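Proline dehydrogenase (Bradyrhizobium japonicum USDA 110, PDB 3HAZ) probably oxidises L-proline to L-glutamate in two steps, through an FAD-dependent proline dehydrogenase and an NAD-dependent aldehyde dehydrogenase active site. Local coordinates at residues Glu20-Ala23 with Arg24-Ala28; Glu73-Ala76 with Leu77-Ala81; Arg144-Arg148 with Leu149-Ala153; Ile236-Leu240 with Ser241-Pro245; Tyr476-Val480 with Pro481-Gln485. All coordinates share one frame; numbering follows the deposited sequence.

Contact 1. Residues Glu20-Ala23 with Arg24-Ala28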
loop_
_atom_site.group_PDB
_atom_site.type_symbol
_atom_site.label_atom_id
_atom_site.label_comp_id
_atom_site.label_asym_id
_atom_site.label_seq_id
_atom_site.Cartn_x
_atom_site.Cartn_y
_atom_site.Cartn_z
ATOM N N GLU A 20 13.624 -18.331 -27.336
ATOM C CA GLU A 20 13.656 -19.303 -28.424
ATOM C C GLU A 20 14.811 -20.290 -28.266
ATOM O O GLU A 20 14.696 -21.459 -28.638
ATOM C CB GLU A 20 13.734 -18.591 -29.776
ATOM C CG GLU A 20 12.525 -17.699 -30.048
ATOM C CD GLU A 20 12.586 -17.001 -31.395
ATOM O OE1 GLU A 20 13.703 -16.818 -31.923
ATOM O OE2 GLU A 20 11.513 -16.632 -31.920
ATOM N N ILE A 21 15.931 -19.818 -27.724
ATOM C CA ILE A 21 17.056 -20.710 -27.446
ATOM C C ILE A 21 16.667 -21.668 -26.324
ATOM O O ILE A 21 16.870 -22.878 -26.427
ATOM C CB ILE A 21 18.348 -19.929 -27.083
ATOM C CG1 ILE A 21 18.868 -19.171 -28.309
ATOM C CG2 ILE A 21 19.424 -20.875 -26.565
ATOM C CD1 ILE A 21 20.062 -18.285 -28.024
ATOM N N ALA A 22 16.084 -21.118 -25.262
ATOM C CA ALA A 22 15.624 -21.923 -24.138
ATOM C C ALA A 22 14.578 -22.958 -24.566
ATOM O O ALA A 22 14.489 -24.034 -23.977
ATOM C CB ALA A 22 15.067 -21.027 -23.037
ATOM N N ALA A 23 13.792 -22.633 -25.587
ATOM C CA ALA A 23 12.763 -23.551 -26.065
ATOM C C ALA A 23 13.392 -24.799 -26.674
ATOM O O ALA A 23 12.755 -25.847 -26.757
ATOM C CB ALA A 23 11.839 -22.857 -27.074
ATOM N N ARG A 24 14.646 -24.683 -27.099
ATOM C CA ARG A 24 15.376 -25.828 -27.637
ATOM C C ARG A 24 16.159 -26.543 -26.535
ATOM O O ARG A 24 16.105 -27.769 -26.421
ATOM C CB ARG A 24 16.339 -25.392 -28.747
ATOM C CG ARG A 24 15.699 -24.628 -29.899
ATOM C CD ARG A 24 16.731 -24.273 -30.975
ATOM N NE ARG A 24 17.887 -23.556 -30.432
ATOM C CZ ARG A 24 19.082 -24.106 -30.219
ATOM N NH1 ARG A 24 19.288 -25.385 -30.508
ATOM N NH2 ARG A 24 20.074 -23.377 -29.719
ATOM N N LEU A 25 16.879 -25.770 -25.723
ATOM C CA LEU A 25 17.790 -26.330 -24.723
ATOM C C LEU A 25 17.096 -27.044 -23.565
ATOM O O LEU A 25 17.631 -28.014 -23.031
ATOM C CB LEU A 25 18.717 -25.245 -24.157
ATOM C CG LEU A 25 19.560 -24.432 -25.138
ATOM C CD1 LEU A 25 20.396 -23.421 -24.368
ATOM C CD2 LEU A 25 20.444 -25.326 -26.013
ATOM N N LEU A 26 15.922 -26.562 -23.167
ATOM C CA LEU A 26 15.235 -27.132 -22.008
ATOM C C LEU A 26 14.802 -28.589 -22.212
ATOM O O LEU A 26 15.088 -29.444 -21.375
ATOM C CB LEU A 26 14.051 -26.262 -21.573
ATOM C CG LEU A 26 14.387 -24.975 -20.813
ATOM C CD1 LEU A 26 13.141 -24.124 -20.610
ATOM C CD2 LEU A 26 15.036 -25.277 -19.477
ATOM N N PRO A 27 14.106 -28.881 -23.320
ATOM C CA PRO A 27 13.714 -30.281 -23.520
ATOM C C PRO A 27 14.926 -31.184 -23.725
ATOM O O PRO A 27 14.974 -32.280 -23.169
ATOM C CB PRO A 27 12.862 -30.233 -24.794
ATOM C CG PRO A 27 12.406 -28.810 -24.900
ATOM C CD PRO A 27 13.514 -27.983 -24.327
ATOM N N ALA A 28 15.897 -30.719 -24.502
ATOM C CA ALA A 28 17.069 -31.529 -24.825
ATOM C C ALA A 28 17.940 -31.842 -23.606
ATOM O O ALA A 28 18.752 -32.768 -23.640
ATOM C CB ALA A 28 17.900 -30.854 -25.913
#
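Ile21 and Leu25 lie side by side one helical turn apart and point the same way, their closest carbons being CG2 of Ile21 and CD1 of Leu25 at 3.5 Å. With CG1 beside the backbone N (chi1 -68°), CG2 stands anti to that N, where the leucine methyl approaches. Among the polar contacts, Ile21 O receives two backbone donors: Leu25 N at 3.0 Å, in the carbonyl plane, and Arg24 N at 2.9 Å, 58° out of that plane. Leu26 N bonds to Ala22 O at 3.0 Å. The pattern breaks at Pro27, which has no N-H to offer; its CD instead rests 3.3 Å from Ala23 O, and the helix kinks there. Outside the segments, Leu25 packs on Asn375 and Ala378 of helix 369-384, while Leu26 reaches Leu374 of that helix and Ile491 of helix 487-491. Trimmed to an alanine, Leu25 would no longer meet Ile21 CG2, and a gap is likely to open against helix 369-384. The arrangement is that of an amphipathic helix with a proline kink in its last turn, its apolar face laid against the proline dehydrogenase half, with the side chain of Leu25 about 11 Å from the bound FAD.

Contact 2. Residues Glu73-Ala76 with Leu77-Ala81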
loop_
_atom_site.group_PDB
_atom_site.type_symbol
_atom_site.label_atom_id
_atom_site.label_comp_id
_atom_site.label_asym_id
_atom_site.label_seq_id
_atom_site.Cartn_x
_atom_site.Cartn_y
_atom_site.Cartn_z
ATOM N N GLU A 73 39.809 -4.318 -2.255
ATOM C CA GLU A 73 40.660 -4.595 -1.106
ATOM C C GLU A 73 41.508 -5.840 -1.337
ATOM O O GLU A 73 42.688 -5.882 -0.980
ATOM C CB GLU A 73 39.811 -4.738 0.158
ATOM C CG GLU A 73 39.260 -3.409 0.635
ATOM C CD GLU A 73 38.213 -3.553 1.719
ATOM O OE1 GLU A 73 37.597 -4.637 1.832
ATOM O OE2 GLU A 73 38.004 -2.571 2.454
ATOM N N GLY A 74 40.898 -6.853 -1.936
ATOM C CA GLY A 74 41.625 -8.048 -2.305
ATOM C C GLY A 74 42.753 -7.688 -3.257
ATOM O O GLY A 74 43.879 -8.159 -3.109
ATOM N N LEU A 75 42.445 -6.855 -4.246
ATOM C CA LEU A 75 43.433 -6.460 -5.242
ATOM C C LEU A 75 44.600 -5.724 -4.595
ATOM O O LEU A 75 45.761 -6.014 -4.884
ATOM C CB LEU A 75 42.800 -5.597 -6.346
ATOM C CG LEU A 75 43.762 -5.278 -7.502
ATOM C CD1 LEU A 75 43.059 -5.328 -8.851
ATOM C CD2 LEU A 75 44.447 -3.932 -7.293
ATOM N N ALA A 76 44.290 -4.779 -3.712
ATOM C CA ALA A 76 45.332 -3.975 -3.076
ATOM C C ALA A 76 46.269 -4.835 -2.225
ATOM O O ALA A 76 47.478 -4.600 -2.192
ATOM C CB ALA A 76 44.719 -2.852 -2.239
ATOM N N LEU A 77 45.719 -5.832 -1.541
ATOM C CA LEU A 77 46.534 -6.669 -0.669
ATOM C C LEU A 77 47.398 -7.638 -1.480
ATOM O O LEU A 77 48.534 -7.928 -1.111
ATOM C CB LEU A 77 45.664 -7.420 0.340
ATOM C CG LEU A 77 44.929 -6.532 1.350
ATOM C CD1 LEU A 77 44.163 -7.381 2.348
ATOM C CD2 LEU A 77 45.887 -5.591 2.067
ATOM N N MET A 78 46.858 -8.123 -2.592
ATOM C CA MET A 78 47.614 -9.000 -3.485
ATOM C C MET A 78 48.770 -8.263 -4.158
ATOM O O MET A 78 49.837 -8.834 -4.392
ATOM C CB MET A 78 46.684 -9.617 -4.536
ATOM C CG MET A 78 45.694 -10.632 -3.947
ATOM S SD MET A 78 44.543 -11.278 -5.179
ATOM C CE MET A 78 45.489 -12.642 -5.854
ATOM N N VAL A 79 48.547 -6.992 -4.472
ATOM C CA VAL A 79 49.593 -6.155 -5.038
ATOM C C VAL A 79 50.681 -5.911 -4.002
ATOM O O VAL A 79 51.867 -6.039 -4.293
ATOM C CB VAL A 79 49.028 -4.806 -5.535
ATOM C CG1 VAL A 79 50.161 -3.814 -5.824
ATOM C CG2 VAL A 79 48.172 -5.021 -6.772
ATOM N N LEU A 80 50.275 -5.550 -2.790
ATOM C CA LEU A 80 51.232 -5.353 -1.715
ATOM C C LEU A 80 51.986 -6.664 -1.451
ATOM O O LEU A 80 53.196 -6.664 -1.229
ATOM C CB LEU A 80 50.516 -4.881 -0.447
ATOM C CG LEU A 80 51.389 -4.721 0.798
ATOM C CD1 LEU A 80 52.555 -3.768 0.520
ATOM C CD2 LEU A 80 50.565 -4.236 1.980
ATOM N N ALA A 81 51.261 -7.781 -1.484
ATOM C CA ALA A 81 51.862 -9.099 -1.286
ATOM C C ALA A 81 52.984 -9.368 -2.290
ATOM O O ALA A 81 54.068 -9.798 -1.904
ATOM C CB ALA A 81 50.801 -10.205 -1.342
#
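Gly74 O accepts a hydrogen bond from Met78 N at 3.0 Å, and the side chain of the same residue packs beside this oxygen, Met78 CG lying 3.2 Å from Gly74 O. This is regular alpha-helical i to i+4 bonding within helix 71-85, in the part of the chain that matches the DNA-binding domain family of proline dehydrogenase. Three further bonds of the same kind join Leu77 N to Glu73 O, Val79 N to Leu75 O and Leu80 N to Ala76 O. The four consecutive bonds, all of 3.0 to 3.1 Å, are evidence of an even turn; in each the donor is tilted by 20 to 29° from the carbonyl plane. Met78 is extended at its second torsion and bends at the third (86°), and its end leads away from residues 73-76; helix 452-463 and helix 151-168 receive it through Leu456 and Met165. Leu77 folds back over the preceding turn, with CG 3.3 Å from Glu73 O, and its side chain also packs on Leu145 and Thr158. The carboxylate of Glu73 leads away from the turn to a salt bridge with Arg148, and its other oxygen accepts from Ser70 N. Every touching residue is buried, as befits a helix packed among several others. Between Leu75 and Val79, which lie side by side and point the same way, the closest side-chain atoms are CD2 of Leu75 and CG2 of Val79, 3.9 Å apart.

Contact 3. Residues Arg144-Arg148 with Leu149-Ala153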
loop_
_atom_site.group_PDB
_atom_site.type_symbol
_atom_site.label_atom_id
_atom_site.label_comp_id
_atom_site.label_asym_id
_atom_site.label_seq_id
_atom_site.Cartn_x
_atom_site.Cartn_y
_atom_site.Cartn_z
ATOM N N ARG A 144 41.508 2.344 5.173
ATOM C CA ARG A 144 40.101 2.034 5.396
ATOM C C ARG A 144 39.959 0.594 5.895
ATOM O O ARG A 144 39.143 0.306 6.769
ATOM C CB ARG A 144 39.274 2.270 4.131
ATOM C CG ARG A 144 39.003 3.747 3.836
ATOM C CD ARG A 144 38.035 3.914 2.661
ATOM N NE ARG A 144 37.709 5.315 2.411
ATOM C CZ ARG A 144 36.712 5.730 1.634
ATOM N NH1 ARG A 144 36.496 7.026 1.468
ATOM N NH2 ARG A 144 35.929 4.853 1.022
ATOM N N LEU A 145 40.775 -0.296 5.344
ATOM C CA LEU A 145 40.808 -1.686 5.776
ATOM C C LEU A 145 41.256 -1.783 7.234
ATOM O O LEU A 145 40.709 -2.562 8.016
ATOM C CB LEU A 145 41.756 -2.476 4.880
ATOM C CG LEU A 145 41.484 -3.958 4.658
ATOM C CD1 LEU A 145 40.010 -4.206 4.392
ATOM C CD2 LEU A 145 42.334 -4.443 3.494
ATOM N N VAL A 146 42.244 -0.972 7.598
ATOM C CA VAL A 146 42.785 -0.979 8.954
ATOM C C VAL A 146 41.740 -0.493 9.955
ATOM O O VAL A 146 41.573 -1.072 11.024
ATOM C CB VAL A 146 44.068 -0.114 9.061
ATOM C CG1 VAL A 146 44.375 0.222 10.515
ATOM C CG2 VAL A 146 45.246 -0.835 8.417
ATOM N N LYS A 147 41.036 0.574 9.599
ATOM C CA LYS A 147 39.976 1.099 10.442
ATOM C C LYS A 147 38.890 0.041 10.673
ATOM O O LYS A 147 38.359 -0.083 11.775
ATOM C CB LYS A 147 39.396 2.378 9.824
ATOM C CG LYS A 147 38.247 3.010 10.602
ATOM C CD LYS A 147 37.929 4.405 10.063
ATOM C CE LYS A 147 36.715 5.028 10.744
ATOM N NZ LYS A 147 35.417 4.551 10.167
ATOM N N ARG A 148 38.589 -0.744 9.643
ATOM C CA ARG A 148 37.501 -1.711 9.723
ATOM C C ARG A 148 37.888 -3.004 10.441
ATOM O O ARG A 148 37.146 -3.488 11.291
ATOM C CB ARG A 148 36.960 -2.037 8.332
ATOM C CG ARG A 148 35.595 -2.695 8.376
ATOM C CD ARG A 148 35.008 -2.906 6.991
ATOM N NE ARG A 148 35.568 -4.080 6.328
ATOM C CZ ARG A 148 36.330 -4.029 5.241
ATOM N NH1 ARG A 148 36.797 -5.151 4.704
ATOM N NH2 ARG A 148 36.617 -2.855 4.692
ATOM N N LEU A 149 39.045 -3.560 10.091
ATOM C CA LEU A 149 39.477 -4.849 10.618
ATOM C C LEU A 149 40.466 -4.726 11.780
ATOM O O LEU A 149 40.546 -5.614 12.626
ATOM C CB LEU A 149 40.110 -5.692 9.505
ATOM C CG LEU A 149 39.258 -6.119 8.307
ATOM C CD1 LEU A 149 40.130 -6.773 7.245
ATOM C CD2 LEU A 149 38.141 -7.061 8.729
ATOM N N GLY A 150 41.215 -3.625 11.817
ATOM C CA GLY A 150 42.320 -3.476 12.750
ATOM C C GLY A 150 43.617 -3.808 12.034
ATOM O O GLY A 150 43.625 -4.617 11.105
ATOM N N ALA A 151 44.714 -3.181 12.450
ATOM C CA ALA A 151 46.003 -3.409 11.794
ATOM C C ALA A 151 46.466 -4.873 11.830
ATOM O O ALA A 151 46.956 -5.394 10.826
ATOM C CB ALA A 151 47.073 -2.484 12.368
ATOM N N PRO A 152 46.321 -5.547 12.987
ATOM C CA PRO A 152 46.776 -6.945 13.028
ATOM C C PRO A 152 46.087 -7.865 12.008
ATOM O O PRO A 152 46.750 -8.710 11.398
ATOM C CB PRO A 152 46.469 -7.371 14.474
ATOM C CG PRO A 152 46.585 -6.097 15.257
ATOM C CD PRO A 152 46.013 -5.026 14.335
ATOM N N ALA A 153 44.784 -7.700 11.806
ATOM C CA ALA A 153 44.089 -8.537 10.831
ATOM C C ALA A 153 44.558 -8.227 9.405
ATOM O O ALA A 153 44.623 -9.117 8.557
ATOM C CB ALA A 153 42.570 -8.373 10.953
#
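Leu149, Val146 and Arg148 have the most surface buried in this turn between helices 140-149 and 151-168. Leu149 lies alongside Leu145, both pointing the same way, with CD1 of Leu149 3.8 Å from CD1 of Leu145. Its first torsion, -63°, sets CG anti to the carbonyl carbon, beside the backbone N, and Leu149 CG is 3.9 Å from Leu145 O. The same oxygen accepts Leu149 N at 2.8 Å in a bond with an N-H...O angle of 166°. If Leu149 were cut back to an alanine, Leu145 CD1 would lose this neighbour and the packing on Phe67 would probably give way to a gap. Val146 CG1 stands 3.9 Å from Ala151 N, and the carbonyl O of Val146 accepts Gly150 N at 2.7 Å. Gly150 leaves the helix with positive phi (98°) and occupies the N-cap position of the next; with a side chain, these backbone angles would jam CB against the carbonyl O of Leu149. Arg148 touches its chain neighbour through CB, 3.1 Å from Leu149 N; it bends at its third torsion, and its guanidinium passes obliquely near Leu149 CG on the way to Glu73. Ala151 N is bonded to Glu48 of the second subunit. The chemistry thus divides: apolar branches and backbone bonds fix the corner between the two helices from within, whereas ionic and polar groups tie it to helix 71-85 and to the subunit interface.

Contact 4. Residues Ile236-Leu240 with Ser241-Pro245. With SO4 (sulfate ion), chain K.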
loop_
_atom_site.group_PDB
_atom_site.type_symbol
_atom_site.label_atom_id
_atom_site.label_comp_id
_atom_site.label_asym_id
_atom_site.label_seq_id
_atom_site.Cartn_x
_atom_site.Cartn_y
_atom_site.Cartn_z
ATOM N N ILE A 236 50.133 -23.847 -23.981
ATOM C CA ILE A 236 50.274 -22.424 -23.744
ATOM C C ILE A 236 49.016 -21.725 -24.244
ATOM O O ILE A 236 48.457 -22.110 -25.274
ATOM C CB ILE A 236 51.526 -21.863 -24.455
ATOM C CG1 ILE A 236 51.782 -20.413 -24.044
ATOM C CG2 ILE A 236 51.399 -22.000 -25.979
ATOM C CD1 ILE A 236 53.165 -19.909 -24.444
ATOM N N SER A 237 48.562 -20.719 -23.498
ATOM C CA SER A 237 47.415 -19.908 -23.889
ATOM C C SER A 237 47.884 -18.555 -24.394
ATOM O O SER A 237 48.761 -17.928 -23.793
ATOM C CB SER A 237 46.461 -19.692 -22.710
ATOM O OG SER A 237 45.658 -20.829 -22.488
ATOM N N VAL A 238 47.271 -18.109 -25.487
ATOM C CA VAL A 238 47.671 -16.893 -26.179
ATOM C C VAL A 238 46.452 -16.020 -26.457
ATOM O O VAL A 238 45.372 -16.539 -26.733
ATOM C CB VAL A 238 48.370 -17.255 -27.504
ATOM C CG1 VAL A 238 48.282 -16.120 -28.499
ATOM C CG2 VAL A 238 49.819 -17.663 -27.237
ATOM N N LYS A 239 46.626 -14.700 -26.366
ATOM C CA LYS A 239 45.554 -13.746 -26.655
ATOM C C LYS A 239 45.861 -12.884 -27.877
ATOM O O LYS A 239 46.890 -12.207 -27.932
ATOM C CB LYS A 239 45.301 -12.835 -25.451
ATOM C CG LYS A 239 44.411 -13.441 -24.376
ATOM C CD LYS A 239 44.218 -12.461 -23.229
ATOM C CE LYS A 239 43.264 -13.014 -22.179
ATOM N NZ LYS A 239 43.728 -14.327 -21.669
ATOM N N LEU A 240 44.963 -12.899 -28.853
ATOM C CA LEU A 240 45.167 -12.093 -30.058
ATOM C C LEU A 240 45.359 -10.614 -29.737
ATOM O O LEU A 240 46.137 -9.944 -30.402
ATOM C CB LEU A 240 44.013 -12.277 -31.045
ATOM C CG LEU A 240 43.801 -13.735 -31.460
ATOM C CD1 LEU A 240 42.632 -13.895 -32.417
ATOM C CD2 LEU A 240 45.083 -14.285 -32.072
ATOM N N SER A 241 44.664 -10.098 -28.720
ATOM C CA SER A 241 44.773 -8.670 -28.414
ATOM C C SER A 241 46.175 -8.315 -27.910
ATOM O O SER A 241 46.590 -7.163 -27.973
ATOM C CB SER A 241 43.701 -8.214 -27.412
ATOM O OG SER A 241 43.973 -8.682 -26.094
ATOM N N ALA A 242 46.895 -9.308 -27.397
ATOM C CA ALA A 242 48.266 -9.087 -26.946
ATOM C C ALA A 242 49.227 -8.944 -28.128
ATOM O O ALA A 242 50.285 -8.320 -28.010
ATOM C CB ALA A 242 48.713 -10.229 -26.036
ATOM N N LEU A 243 48.842 -9.506 -29.270
ATOM C CA LEU A 243 49.724 -9.582 -30.435
ATOM C C LEU A 243 49.503 -8.489 -31.476
ATOM O O LEU A 243 50.227 -8.422 -32.477
ATOM C CB LEU A 243 49.586 -10.948 -31.100
ATOM C CG LEU A 243 50.105 -12.101 -30.243
ATOM C CD1 LEU A 243 49.586 -13.424 -30.768
ATOM C CD2 LEU A 243 51.632 -12.075 -30.189
ATOM N N HIS A 244 48.503 -7.646 -31.249
ATOM C CA HIS A 244 48.209 -6.545 -32.162
ATOM C C HIS A 244 47.599 -5.366 -31.390
ATOM O O HIS A 244 46.709 -5.565 -30.566
ATOM C CB HIS A 244 47.263 -7.008 -33.270
ATOM C CG HIS A 244 47.249 -6.101 -34.460
ATOM N ND1 HIS A 244 46.557 -4.909 -34.475
ATOM C CD2 HIS A 244 47.865 -6.194 -35.662
ATOM C CE1 HIS A 244 46.739 -4.312 -35.641
ATOM N NE2 HIS A 244 47.527 -5.074 -36.380
ATOM N N PRO A 245 48.092 -4.142 -31.653
ATOM C CA PRO A 245 47.764 -2.916 -30.907
ATOM C C PRO A 245 46.418 -2.281 -31.291
ATOM O O PRO A 245 45.914 -1.442 -30.544
ATOM C CB PRO A 245 48.906 -1.951 -31.277
ATOM C CG PRO A 245 49.736 -2.644 -32.337
ATOM C CD PRO A 245 48.998 -3.867 -32.783
HETATM S S SO4 K . 40.935 -15.899 -18.868
HETATM O O1 SO4 K . 40.690 -17.285 -18.483
HETATM O O2 SO4 K . 39.883 -15.070 -18.292
HETATM O O3 SO4 K . 42.235 -15.470 -18.354
HETATM O O4 SO4 K . 40.926 -15.783 -20.326
#
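Val238 overlaps Leu243, the two side chains crossing at about a right angle, with CG1 of the valine 3.8 Å from CD1 of the leucine. The valine's first torsion (156°) carries CG1 anti to the backbone N, beside the carbonyl carbon, which points it at Leu243 CD1. Between these residues the chain turns from strand 235-238 into a short, weakly bonded helix. Two i to i+3 bonds hold the bend: Ala242 N to Lys239 O at 2.9 Å, and Leu243 N to Leu240 O at 3.0 Å. Both donors stand well above the acceptor's carbonyl plane, by 56° and 62°, as suits a tight 3-10-like turn. Ala242 CB also rests 3.3 Å from Lys239 O. Lys239 extends away from the turn and bends at its last torsion; NZ forms a salt bridge with Asp280 and a weak hydrogen bond, 3.4 Å, to O4 of a sulfate probably taken from the crystallisation liquor. Ser241 OG is engaged by Glu282 and Gly200 N, and His244 NE2 by Glu258. The bend belongs to the TIM-barrel fold of the proline dehydrogenase domain: it follows a barrel strand and places the side chain of Lys239 about 5 Å from the bound FAD, beside the flavin site.

Contact 5. Residues Tyr476-Val480 with Pro481-Gln485. With SO4 (sulfate ion), chain I.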
loop_
_atom_site.group_PDB
_atom_site.type_symbol
_atom_site.label_atom_id
_atom_site.label_comp_id
_atom_site.label_asym_id
_atom_site.label_seq_id
_atom_site.Cartn_x
_atom_site.Cartn_y
_atom_site.Cartn_z
ATOM N N TYR A 476 29.597 -22.212 3.836
ATOM C CA TYR A 476 28.908 -23.360 4.430
ATOM C C TYR A 476 27.435 -23.112 4.760
ATOM O O TYR A 476 26.729 -24.021 5.191
ATOM C CB TYR A 476 29.666 -23.891 5.650
ATOM C CG TYR A 476 30.941 -24.624 5.293
ATOM C CD1 TYR A 476 31.201 -25.006 3.981
ATOM C CD2 TYR A 476 31.869 -24.961 6.267
ATOM C CE1 TYR A 476 32.364 -25.683 3.650
ATOM C CE2 TYR A 476 33.030 -25.645 5.948
ATOM C CZ TYR A 476 33.274 -26.002 4.640
ATOM O OH TYR A 476 34.431 -26.676 4.324
ATOM N N ARG A 477 26.964 -21.889 4.546
ATOM C CA ARG A 477 25.540 -21.619 4.677
ATOM C C ARG A 477 24.794 -22.258 3.521
ATOM O O ARG A 477 23.604 -22.550 3.626
ATOM C CB ARG A 477 25.261 -20.114 4.698
ATOM C CG ARG A 477 25.618 -19.419 6.002
ATOM C CD ARG A 477 25.541 -17.910 5.838
ATOM N NE ARG A 477 26.431 -17.449 4.777
ATOM C CZ ARG A 477 26.490 -16.195 4.340
ATOM N NH1 ARG A 477 27.332 -15.870 3.373
ATOM N NH2 ARG A 477 25.705 -15.268 4.873
ATOM N N VAL A 478 25.494 -22.462 2.409
ATOM C CA VAL A 478 24.873 -23.043 1.225
ATOM C C VAL A 478 24.933 -24.559 1.300
ATOM O O VAL A 478 26.018 -25.135 1.273
ATOM C CB VAL A 478 25.570 -22.571 -0.068
ATOM C CG1 VAL A 478 24.922 -23.216 -1.285
ATOM C CG2 VAL A 478 25.532 -21.044 -0.169
ATOM N N PRO A 479 23.765 -25.208 1.401
ATOM C CA PRO A 479 23.688 -26.666 1.533
ATOM C C PRO A 479 24.149 -27.346 0.254
ATOM O O PRO A 479 23.957 -26.801 -0.830
ATOM C CB PRO A 479 22.189 -26.930 1.745
ATOM C CG PRO A 479 21.589 -25.599 2.085
ATOM C CD PRO A 479 22.432 -24.583 1.390
ATOM N N VAL A 480 24.746 -28.524 0.381
ATOM C CA VAL A 480 25.185 -29.277 -0.784
ATOM C C VAL A 480 24.078 -29.432 -1.838
ATOM O O VAL A 480 24.317 -29.214 -3.026
ATOM C CB VAL A 480 25.741 -30.653 -0.386
ATOM C CG1 VAL A 480 26.032 -31.493 -1.625
ATOM C CG2 VAL A 480 26.997 -30.488 0.468
ATOM N N PRO A 481 22.860 -29.794 -1.409
ATOM C CA PRO A 481 21.806 -29.975 -2.414
ATOM C C PRO A 481 21.541 -28.716 -3.242
ATOM O O PRO A 481 21.120 -28.829 -4.392
ATOM C CB PRO A 481 20.583 -30.345 -1.568
ATOM C CG PRO A 481 21.170 -30.961 -0.328
ATOM C CD PRO A 481 22.397 -30.151 -0.056
ATOM N N ALA A 482 21.801 -27.542 -2.673
ATOM C CA ALA A 482 21.613 -26.281 -3.388
ATOM C C ALA A 482 22.593 -26.118 -4.556
ATOM O O ALA A 482 22.252 -25.555 -5.598
ATOM C CB ALA A 482 21.733 -25.104 -2.429
ATOM N N LEU A 483 23.815 -26.599 -4.369
ATOM C CA LEU A 483 24.825 -26.529 -5.415
ATOM C C LEU A 483 24.488 -27.506 -6.534
ATOM O O LEU A 483 25.077 -27.453 -7.617
ATOM C CB LEU A 483 26.202 -26.851 -4.835
ATOM C CG LEU A 483 26.621 -26.009 -3.628
ATOM C CD1 LEU A 483 27.813 -26.634 -2.935
ATOM C CD2 LEU A 483 26.934 -24.574 -4.040
ATOM N N LEU A 484 23.524 -28.383 -6.267
ATOM C CA LEU A 484 23.201 -29.489 -7.164
ATOM C C LEU A 484 21.925 -29.274 -7.967
ATOM O O LEU A 484 21.507 -30.150 -8.728
ATOM C CB LEU A 484 23.078 -30.786 -6.366
ATOM C CG LEU A 484 24.384 -31.330 -5.796
ATOM C CD1 LEU A 484 24.184 -32.740 -5.262
ATOM C CD2 LEU A 484 25.455 -31.305 -6.870
ATOM N N GLN A 485 21.296 -28.122 -7.783
ATOM C CA GLN A 485 20.092 -27.799 -8.534
ATOM C C GLN A 485 20.411 -27.839 -10.020
ATOM O O GLN A 485 21.385 -27.229 -10.467
ATOM C CB GLN A 485 19.593 -26.403 -8.159
ATOM C CG GLN A 485 18.333 -25.973 -8.897
ATOM C CD GLN A 485 18.192 -24.463 -8.986
ATOM O OE1 GLN A 485 17.093 -23.919 -8.856
ATOM N NE2 GLN A 485 19.312 -23.774 -9.207
HETATM S S SO4 I . 27.175 -12.057 3.438
HETATM O O1 SO4 I . 25.831 -12.488 3.817
HETATM O O2 SO4 I . 27.167 -10.611 3.224
HETATM O O3 SO4 I . 28.123 -12.383 4.501
HETATM O O4 SO4 I . 27.584 -12.731 2.206
#
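Val478 fills the hollow between Ala482 and Leu483: its CG1 stands 3.7 Å from CD2 of Leu483 and 3.9 Å from CB of Ala482. The valine and Leu483 cross at about a right angle, and a methyl of each makes the contact. The first torsion of Val478 (179°) puts CG1 anti to the backbone N and into this notch. Pro479 supplies the next bump, its ring lying along the start of the short helix with CD 3.9 Å from Ala482 CB. Beyond it, Val480 and Pro481 cross nearly perpendicularly, and here the fit is tight: Val480 CB is 3.4 Å from Pro481 CD, closer than usual carbon contact, because the peptide link before the proline holds CD against CB. Pro481, in the first turn, brings no N-H. Ala482 N bonds to Pro479 O at 2.9 Å, and Leu483 N bonds weakly to Val480 O. The side chain of Leu483 also sits about 4 Å from the side chain of Phe469, an FAD-binding residue, and packs on Ile47 of helix 33-50. Pro479, Val480 and Pro481 also pack on Lys147 and Arg148 of the second subunit. Arg477 reaches away from this packing, its guanidinium presenting its edge to a sulfate probably from the crystallisation liquor; NH2 donates to O1 at 3.0 Å, a nearly straight bond of 178°, and NH1 gives a weak one to O4 besides its salt bridge with Asp475. The chemistry implies a turn shaped chiefly by apolar wedging and proline rigidity, with the charge of Arg477 shared between Asp475 and the sulfate.

Overall arrangement
Contacts 2 and 4 are wholly buried, contact 3 mostly so, and contacts 1 and 5 are partly exposed. Contacts 2 and 3 meet through one salt bridge and leucine packing, which join helices 71-85 and 140-149. Contacts 3 and 5 both meet the second subunit, residues 144-153 of one copy facing residues 476-485 of the other. Contact 4 lies within the barrel beside the flavin, its polar side chains paired with acidic residues. Regular i to i+4 bonding prevails in contacts 1 and 2, whereas i to i+3 bonds hold the short helices of contacts 4 and 5.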